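Local coordinates for protein putative glycerophosphodiester phosphodiesterase (Galdieria sulphuraria, PDB 2O55) that belongs to the glycerophosphodiester phosphodiesterase family and is probably an enzyme built on a TIM-barrel fold, at residues R143-A155 with P162-G174. Residues are numbered along the deposited sequence; the frame is centred on the assembly and turned at random.
Sequences RVDYCSFHHEALA and PDVKITYLFNYMG. With SO4 (sulfate ion), chain D; SO4 (sulfate ion), chain C.
Y146 and T167 sit at the middle of a parallel strand pair that shows how a beta-alpha-beta unit of a TIM barrel is joined: strands 144-148 and 165-169 run side by side, with helix 151-160 as the crossover. Backbone bonds set the register. Y146 N gives to K165 O (2.8 Å), Y146 O receives T167 N, and S148 O receives L169 N.

Side-chain polar contacts lie on the face shared by D145, K165 and T167. T167 OG1 donates to D145 OD2 at 2.8 Å, reaching the carboxylate from above its plane, while K165 NZ makes a long salt bridge to D145 OD1.

On the helix side the contacts are aromatic and apolar. The H151 ring lies in an offset stack on Y168, centroids 4.0 Å apart and planes nearly parallel (4°). With CG anti to the carbonyl carbon (chi1 -51°), H151 also brings NE2 to L169 O, 3.0 Å away, in a bent bond arriving above the carbonyl plane; stack and bond together fix the ring's rotation. The H151 edge points at the face of F170, and L154 CD1 packs on Y168 CD1.

At the C-terminal strand ends, L169 CB covers a face of F149 in a CH-pi contact, and H150 turns its edge to the face of Y172. H150 NE2 donates to a sulfate O1 (2.7 Å), and H151 N to a second sulfate. One histidine ring and one backbone N-H, each bound to a sulfate probably from the crystallisation liquor, are consistent with an anion-accepting pocket at this end of the barrel, where TIM barrels carry their active sites.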
ATOM      1  N   ARG A 143       5.524 -11.117   6.021  1.00 16.91           N
ATOM      2  CA  ARG A 143       5.091  -9.796   6.480  1.00 16.33           C
ATOM      3  C   ARG A 143       4.780  -8.797   5.345  1.00 16.54           C
ATOM      4  O   ARG A 143       4.743  -7.569   5.560  1.00 16.70           O
ATOM      5  CB  ARG A 143       6.205  -9.172   7.301  1.00 16.54           C
ATOM      6  CG  ARG A 143       6.777 -10.014   8.421  1.00 16.26           C
ATOM      7  CD  ARG A 143       7.014  -9.109   9.591  1.00 15.73           C
ATOM      8  NE  ARG A 143       8.411  -8.776   9.873  1.00 14.12           N
ATOM      9  CZ  ARG A 143       8.772  -7.770  10.666  1.00 13.42           C
ATOM     10  NH1 ARG A 143       7.852  -6.987  11.200  1.00 14.66           N
ATOM     11  NH2 ARG A 143      10.040  -7.529  10.925  1.00 13.44           N
ATOM     12  N   VAL A 144       4.562  -9.301   4.133  1.00 16.13           N
ATOM     13  CA  VAL A 144       4.460  -8.446   2.957  1.00 15.11           C
ATOM     14  C   VAL A 144       3.331  -8.934   2.062  1.00 15.42           C
ATOM     15  O   VAL A 144       3.264 -10.125   1.714  1.00 15.65           O
ATOM     16  CB  VAL A 144       5.825  -8.358   2.204  1.00 14.61           C
ATOM     17  CG1 VAL A 144       5.637  -8.308   0.735  1.00 13.95           C
ATOM     18  CG2 VAL A 144       6.607  -7.142   2.659  1.00 13.57           C
ATOM     19  N   ASP A 145       2.462  -7.994   1.695  1.00 15.22           N
ATOM     20  CA  ASP A 145       1.335  -8.240   0.823  1.00 15.15           C
ATOM     21  C   ASP A 145       1.394  -7.250  -0.339  1.00 15.20           C
ATOM     22  O   ASP A 145       1.427  -6.035  -0.124  1.00 15.41           O
ATOM     23  CB  ASP A 145       0.060  -8.020   1.616  1.00 15.31           C
ATOM     24  CG  ASP A 145      -1.136  -8.671   0.980  1.00 16.42           C
ATOM     25  OD1 ASP A 145      -1.821  -9.448   1.694  1.00 17.75           O
ATOM     26  OD2 ASP A 145      -1.387  -8.425  -0.227  1.00 17.19           O
ATOM     27  N   TYR A 146       1.420  -7.763  -1.569  1.00 14.94           N
ATOM     28  CA  TYR A 146       1.572  -6.910  -2.761  1.00 14.48           C
ATOM     29  C   TYR A 146       0.214  -6.640  -3.370  1.00 14.86           C
ATOM     30  O   TYR A 146      -0.629  -7.552  -3.476  1.00 15.55           O
ATOM     31  CB  TYR A 146       2.451  -7.557  -3.829  1.00 14.06           C
ATOM     32  CG  TYR A 146       3.686  -8.250  -3.316  1.00 14.03           C
ATOM     33  CD1 TYR A 146       3.629  -9.581  -2.935  1.00 14.45           C
ATOM     34  CD2 TYR A 146       4.925  -7.582  -3.234  1.00 13.75           C
ATOM     35  CE1 TYR A 146       4.754 -10.240  -2.464  1.00 16.25           C
ATOM     36  CE2 TYR A 146       6.079  -8.233  -2.764  1.00 13.87           C
ATOM     37  CZ  TYR A 146       5.976  -9.574  -2.385  1.00 15.18           C
ATOM     38  OH  TYR A 146       7.049 -10.287  -1.905  1.00 15.00           O
ATOM     39  N   CYS A 147      -0.012  -5.394  -3.781  1.00 14.47           N
ATOM     40  CA  CYS A 147      -1.280  -5.045  -4.400  1.00 14.13           C
ATOM     41  C   CYS A 147      -1.128  -4.086  -5.577  1.00 13.91           C
ATOM     42  O   CYS A 147      -0.064  -3.468  -5.756  1.00 14.37           O
ATOM     43  CB  CYS A 147      -2.220  -4.467  -3.366  1.00 14.10           C
ATOM     44  SG  CYS A 147      -1.543  -2.994  -2.745  1.00 14.12           S
ATOM     45  N   SER A 148      -2.197  -3.982  -6.374  1.00 13.11           N
ATOM     46  CA  SER A 148      -2.207  -3.169  -7.574  1.00 12.46           C
ATOM     47  C   SER A 148      -3.620  -2.993  -8.093  1.00 12.02           C
ATOM     48  O   SER A 148      -4.503  -3.818  -7.814  1.00 12.01           O
ATOM     49  CB  SER A 148      -1.349  -3.829  -8.643  1.00 12.37           C
ATOM     50  OG  SER A 148      -1.331  -3.054  -9.822  1.00 13.45           O
ATOM     51  N   PHE A 149      -3.832  -1.904  -8.829  1.00 11.56           N
ATOM     52  CA  PHE A 149      -5.028  -1.743  -9.645  1.00 11.11           C
ATOM     53  C   PHE A 149      -4.936  -2.578 -10.888  1.00 11.35           C
ATOM     54  O   PHE A 149      -5.953  -3.036 -11.399  1.00 12.13           O
ATOM     55  CB  PHE A 149      -5.243  -0.292 -10.017  1.00 10.45           C
ATOM     56  CG  PHE A 149      -5.704   0.515  -8.886  1.00 10.50           C
ATOM     57  CD1 PHE A 149      -4.882   1.473  -8.324  1.00  9.89           C
ATOM     58  CD2 PHE A 149      -6.945   0.267  -8.308  1.00 10.80           C
ATOM     59  CE1 PHE A 149      -5.313   2.221  -7.236  1.00  7.78           C
ATOM     60  CE2 PHE A 149      -7.371   1.008  -7.214  1.00  9.56           C
ATOM     61  CZ  PHE A 149      -6.552   1.991  -6.687  1.00  8.28           C
ATOM     62  N   HIS A 150      -3.712  -2.796 -11.352  1.00 11.35           N
ATOM     63  CA  HIS A 150      -3.445  -3.588 -12.538  1.00 11.53           C
ATOM     64  C   HIS A 150      -3.043  -5.016 -12.174  1.00 11.47           C
ATOM     65  O   HIS A 150      -1.916  -5.268 -11.782  1.00 11.54           O
ATOM     66  CB  HIS A 150      -2.364  -2.886 -13.330  1.00 11.47           C
ATOM     67  CG  HIS A 150      -2.555  -1.408 -13.381  1.00 11.80           C
ATOM     68  ND1 HIS A 150      -3.456  -0.807 -14.234  1.00 13.03           N
ATOM     69  CD2 HIS A 150      -1.981  -0.410 -12.667  1.00 11.68           C
ATOM     70  CE1 HIS A 150      -3.415   0.503 -14.055  1.00 12.91           C
ATOM     71  NE2 HIS A 150      -2.533   0.768 -13.104  1.00 12.27           N
ATOM     72  N   HIS A 151      -3.975  -5.950 -12.322  1.00 11.74           N
ATOM     73  CA  HIS A 151      -3.804  -7.291 -11.758  1.00 12.18           C
ATOM     74  C   HIS A 151      -2.856  -8.179 -12.521  1.00 12.12           C
ATOM     75  O   HIS A 151      -2.367  -9.190 -11.995  1.00 13.02           O
ATOM     76  CB  HIS A 151      -5.161  -7.951 -11.487  1.00 12.16           C
ATOM     77  CG  HIS A 151      -6.078  -7.068 -10.695  1.00 14.98           C
ATOM     78  ND1 HIS A 151      -7.369  -6.775 -11.089  1.00 16.98           N
ATOM     79  CD2 HIS A 151      -5.852  -6.335  -9.573  1.00 16.49           C
ATOM     80  CE1 HIS A 151      -7.907  -5.928 -10.227  1.00 17.77           C
ATOM     81  NE2 HIS A 151      -7.006  -5.645  -9.297  1.00 17.58           N
ATOM     82  N   GLU A 152      -2.551  -7.787 -13.746  1.00 11.83           N
ATOM     83  CA  GLU A 152      -1.565  -8.510 -14.495  1.00 11.67           C
ATOM     84  C   GLU A 152      -0.223  -8.414 -13.829  1.00 10.90           C
ATOM     85  O   GLU A 152       0.552  -9.347 -13.916  1.00 11.30           O
ATOM     86  CB  GLU A 152      -1.446  -8.000 -15.911  1.00 12.15           C
ATOM     87  CG  GLU A 152      -0.988  -9.102 -16.842  1.00 15.83           C
ATOM     88  CD  GLU A 152      -0.278  -8.575 -18.078  1.00 20.77           C
ATOM     89  OE1 GLU A 152       0.979  -8.706 -18.141  1.00 23.32           O
ATOM     90  OE2 GLU A 152      -0.972  -8.028 -18.979  1.00 21.30           O
ATOM     91  N   ALA A 153       0.052  -7.296 -13.157  1.00 10.14           N
ATOM     92  CA  ALA A 153       1.362  -7.094 -12.522  1.00  9.43           C
ATOM     93  C   ALA A 153       1.593  -8.115 -11.408  1.00  9.35           C
ATOM     94  O   ALA A 153       2.696  -8.662 -11.255  1.00  9.34           O
ATOM     95  CB  ALA A 153       1.504  -5.677 -11.999  1.00  8.88           C
ATOM     96  N   LEU A 154       0.533  -8.379 -10.646  1.00  8.91           N
ATOM     97  CA  LEU A 154       0.567  -9.346  -9.576  1.00  8.00           C
ATOM     98  C   LEU A 154       0.826 -10.739 -10.129  1.00  8.05           C
ATOM     99  O   LEU A 154       1.648 -11.463  -9.599  1.00  7.82           O
ATOM    100  CB  LEU A 154      -0.751  -9.302  -8.830  1.00  7.94           C
ATOM    101  CG  LEU A 154      -1.089  -7.914  -8.288  1.00  7.28           C
ATOM    102  CD1 LEU A 154      -2.510  -7.907  -7.763  1.00  6.76           C
ATOM    103  CD2 LEU A 154      -0.126  -7.503  -7.193  1.00  6.17           C
ATOM    104  N   ALA A 155       0.152 -11.103 -11.220  1.00  8.36           N
ATOM    105  CA  ALA A 155       0.341 -12.424 -11.837  1.00  8.55           C
ATOM    106  C   ALA A 155       1.820 -12.759 -12.089  1.00  9.01           C
ATOM    107  O   ALA A 155       2.242 -13.901 -11.958  1.00  8.79           O
ATOM    108  CB  ALA A 155      -0.447 -12.511 -13.107  1.00  8.16           C
ATOM    109  N   PRO A 162       4.652 -18.454  -6.198  1.00 10.69           N
ATOM    110  CA  PRO A 162       3.226 -18.592  -5.883  1.00 10.86           C
ATOM    111  C   PRO A 162       2.883 -18.332  -4.414  1.00 11.12           C
ATOM    112  O   PRO A 162       1.719 -18.061  -4.099  1.00 11.79           O
ATOM    113  CB  PRO A 162       2.907 -20.054  -6.230  1.00 10.96           C
ATOM    114  CG  PRO A 162       4.084 -20.567  -7.027  1.00 11.40           C
ATOM    115  CD  PRO A 162       5.263 -19.714  -6.675  1.00 10.78           C
ATOM    116  N   ASP A 163       3.867 -18.415  -3.525  1.00 10.81           N
ATOM    117  CA  ASP A 163       3.632 -18.189  -2.090  1.00 10.67           C
ATOM    118  C   ASP A 163       3.319 -16.754  -1.771  1.00 10.40           C
ATOM    119  O   ASP A 163       2.804 -16.477  -0.702  1.00 10.86           O
ATOM    120  CB  ASP A 163       4.859 -18.556  -1.251  1.00 10.83           C
ATOM    121  CG  ASP A 163       5.041 -20.044  -1.106  1.00 11.58           C
ATOM    122  OD1 ASP A 163       4.103 -20.791  -1.479  1.00 12.73           O
ATOM    123  OD2 ASP A 163       6.113 -20.465  -0.613  1.00 11.36           O
ATOM    124  N   VAL A 164       3.671 -15.830  -2.659  1.00 10.05           N
ATOM    125  CA  VAL A 164       3.523 -14.425  -2.331  1.00  9.63           C
ATOM    126  C   VAL A 164       2.065 -14.162  -2.011  1.00 10.06           C
ATOM    127  O   VAL A 164       1.172 -14.761  -2.622  1.00  9.87           O
ATOM    128  CB  VAL A 164       3.989 -13.476  -3.444  1.00  9.13           C
ATOM    129  CG1 VAL A 164       5.459 -13.644  -3.691  1.00  9.22           C
ATOM    130  CG2 VAL A 164       3.185 -13.676  -4.719  1.00  9.06           C
ATOM    131  N   LYS A 165       1.845 -13.291  -1.030  1.00 10.25           N
ATOM    132  CA  LYS A 165       0.512 -12.788  -0.723  1.00 10.50           C
ATOM    133  C   LYS A 165       0.161 -11.528  -1.541  1.00  9.79           C
ATOM    134  O   LYS A 165       0.929 -10.570  -1.603  1.00  9.54           O
ATOM    135  CB  LYS A 165       0.358 -12.548   0.776  1.00 10.49           C
ATOM    136  CG  LYS A 165       0.527 -13.811   1.610  1.00 13.33           C
ATOM    137  CD  LYS A 165      -0.629 -14.004   2.609  1.00 18.78           C
ATOM    138  CE  LYS A 165      -1.240 -12.650   3.150  1.00 21.28           C
ATOM    139  NZ  LYS A 165      -0.361 -11.772   4.026  1.00 20.77           N
ATOM    140  N   ILE A 166      -1.011 -11.556  -2.169  1.00  9.52           N
ATOM    141  CA  ILE A 166      -1.466 -10.461  -3.023  1.00  8.62           C
ATOM    142  C   ILE A 166      -2.918 -10.046  -2.761  1.00  8.81           C
ATOM    143  O   ILE A 166      -3.800 -10.880  -2.493  1.00  8.61           O
ATOM    144  CB  ILE A 166      -1.253 -10.772  -4.515  1.00  8.24           C
ATOM    145  CG1 ILE A 166      -2.251 -11.807  -5.013  1.00  6.29           C
ATOM    146  CG2 ILE A 166       0.173 -11.268  -4.752  1.00  8.20           C
ATOM    147  CD1 ILE A 166      -2.347 -11.862  -6.501  1.00  4.20           C
ATOM    148  N   THR A 167      -3.139  -8.738  -2.828  1.00  8.80           N
ATOM    149  CA  THR A 167      -4.463  -8.168  -2.676  1.00  8.69           C
ATOM    150  C   THR A 167      -4.811  -7.484  -3.981  1.00  9.23           C
ATOM    151  O   THR A 167      -4.042  -6.662  -4.482  1.00  9.21           O
ATOM    152  CB  THR A 167      -4.484  -7.144  -1.536  1.00  8.35           C
ATOM    153  OG1 THR A 167      -4.075  -7.786  -0.331  1.00  8.28           O
ATOM    154  CG2 THR A 167      -5.881  -6.529  -1.333  1.00  7.17           C
ATOM    155  N   TYR A 168      -5.965  -7.829  -4.538  1.00  9.38           N
ATOM    156  CA  TYR A 168      -6.438  -7.171  -5.738  1.00  9.68           C
ATOM    157  C   TYR A 168      -7.078  -5.857  -5.311  1.00 10.09           C
ATOM    158  O   TYR A 168      -7.897  -5.838  -4.365  1.00 10.28           O
ATOM    159  CB  TYR A 168      -7.461  -8.058  -6.432  1.00 10.05           C
ATOM    160  CG  TYR A 168      -6.921  -9.005  -7.493  1.00 10.31           C
ATOM    161  CD1 TYR A 168      -5.599  -9.451  -7.470  1.00  8.91           C
ATOM    162  CD2 TYR A 168      -7.768  -9.491  -8.504  1.00 11.12           C
ATOM    163  CE1 TYR A 168      -5.115 -10.334  -8.448  1.00 10.14           C
ATOM    164  CE2 TYR A 168      -7.298 -10.387  -9.484  1.00 12.74           C
ATOM    165  CZ  TYR A 168      -5.954 -10.797  -9.456  1.00 11.05           C
ATOM    166  OH  TYR A 168      -5.474 -11.646 -10.442  1.00  9.22           O
ATOM    167  N   LEU A 169      -6.691  -4.766  -5.985  1.00  9.93           N
ATOM    168  CA  LEU A 169      -7.249  -3.435  -5.744  1.00  9.27           C
ATOM    169  C   LEU A 169      -8.327  -3.095  -6.770  1.00  9.15           C
ATOM    170  O   LEU A 169      -8.069  -3.165  -7.970  1.00  9.72           O
ATOM    171  CB  LEU A 169      -6.150  -2.386  -5.841  1.00  9.05           C
ATOM    172  CG  LEU A 169      -5.376  -1.936  -4.607  1.00  8.98           C
ATOM    173  CD1 LEU A 169      -4.097  -1.268  -5.046  1.00  8.87           C
ATOM    174  CD2 LEU A 169      -6.186  -0.967  -3.790  1.00  8.17           C
ATOM    175  N   PHE A 170      -9.509  -2.685  -6.315  1.00  8.81           N
ATOM    176  CA  PHE A 170     -10.572  -2.312  -7.243  1.00  9.13           C
ATOM    177  C   PHE A 170     -10.857  -0.824  -7.363  1.00 10.09           C
ATOM    178  O   PHE A 170     -10.221   0.003  -6.700  1.00 10.46           O
ATOM    179  CB  PHE A 170     -11.856  -3.057  -6.900  1.00  8.52           C
ATOM    180  CG  PHE A 170     -11.756  -4.504  -7.154  1.00  8.46           C
ATOM    181  CD1 PHE A 170     -11.484  -5.386  -6.115  1.00  8.29           C
ATOM    182  CD2 PHE A 170     -11.842  -4.997  -8.459  1.00  6.05           C
ATOM    183  CE1 PHE A 170     -11.338  -6.758  -6.378  1.00  8.12           C
ATOM    184  CE2 PHE A 170     -11.711  -6.341  -8.722  1.00  4.97           C
ATOM    185  CZ  PHE A 170     -11.453  -7.232  -7.688  1.00  6.24           C
ATOM    186  N   ASN A 171     -11.847  -0.507  -8.204  1.00 10.94           N
ATOM    187  CA  ASN A 171     -12.336   0.849  -8.425  1.00 11.21           C
ATOM    188  C   ASN A 171     -11.237   1.758  -8.974  1.00 12.19           C
ATOM    189  O   ASN A 171     -11.078   2.912  -8.530  1.00 12.11           O
ATOM    190  CB  ASN A 171     -12.927   1.436  -7.147  1.00 10.81           C
ATOM    191  CG  ASN A 171     -13.799   0.456  -6.395  1.00 11.02           C
ATOM    192  OD1 ASN A 171     -13.519   0.155  -5.235  1.00 12.58           O
ATOM    193  ND2 ASN A 171     -14.875  -0.035  -7.035  1.00  9.55           N
ATOM    194  N   TYR A 172     -10.487   1.225  -9.940  1.00 12.93           N
ATOM    195  CA  TYR A 172      -9.391   1.952 -10.550  1.00 13.64           C
ATOM    196  C   TYR A 172      -9.760   3.381 -10.911  1.00 14.04           C
ATOM    197  O   TYR A 172      -9.289   4.292 -10.228  1.00 15.93           O
ATOM    198  CB  TYR A 172      -8.776   1.199 -11.729  1.00 14.36           C
ATOM    199  CG  TYR A 172      -7.698   1.947 -12.492  1.00 14.08           C
ATOM    200  CD1 TYR A 172      -6.657   2.592 -11.825  1.00 15.52           C
ATOM    201  CD2 TYR A 172      -7.704   1.983 -13.887  1.00 13.94           C
ATOM    202  CE1 TYR A 172      -5.661   3.280 -12.526  1.00 14.42           C
ATOM    203  CE2 TYR A 172      -6.712   2.652 -14.600  1.00 13.94           C
ATOM    204  CZ  TYR A 172      -5.692   3.294 -13.912  1.00 14.49           C
ATOM    205  OH  TYR A 172      -4.702   3.962 -14.602  1.00 14.61           O
HETATM  206  N   MSE A 173     -10.557   3.671 -11.928  1.00 13.23           N
HETATM  207  CA  MSE A 173     -10.775   5.135 -12.077  1.00 12.49           C
HETATM  208  C   MSE A 173     -12.199   5.500 -11.710  1.00 13.01           C
HETATM  209  O   MSE A 173     -12.941   6.129 -12.483  1.00 13.31           O
HETATM  210  CB  MSE A 173     -10.312   5.698 -13.419  1.00 12.09           C
HETATM  211  CG  MSE A 173      -8.822   5.563 -13.666  1.00 10.78           C
HETATM  212 SE   MSE A 173      -8.290   5.970 -15.538  1.00 11.06          SE
HETATM  213  CE  MSE A 173      -9.017   7.816 -15.769  1.00  7.62           C
ATOM    214  N   GLY A 174     -12.576   5.073 -10.511  1.00 13.09           N
ATOM    215  CA  GLY A 174     -13.959   5.136 -10.085  1.00 13.38           C
ATOM    216  C   GLY A 174     -14.806   4.074 -10.769  1.00 13.96           C
ATOM    217  O   GLY A 174     -16.039   4.163 -10.774  1.00 14.17           O
TER
HETATM  218  S   SO4 D 261      -4.829  -5.255 -15.945  0.75 49.81           S
HETATM  219  O1  SO4 D 261      -4.511  -6.674 -15.991  0.75 47.85           O
HETATM  220  O2  SO4 D 261      -5.442  -4.785 -17.187  0.75 48.20           O
HETATM  221  O3  SO4 D 261      -5.716  -5.031 -14.793  0.75 47.49           O
HETATM  222  O4  SO4 D 261      -3.568  -4.541 -15.806  0.75 49.86           O
HETATM  223  S   SO4 C   2      -1.175   2.934 -10.830  0.75 31.06           S
HETATM  224  O1  SO4 C   2      -2.195   3.097 -11.858  0.75 29.78           O
HETATM  225  O2  SO4 C   2      -0.757   4.254 -10.363  0.75 29.26           O
HETATM  226  O3  SO4 C   2      -1.714   2.151  -9.711  0.75 31.49           O
HETATM  227  O4  SO4 C   2      -0.028   2.234 -11.395  0.75 28.32           O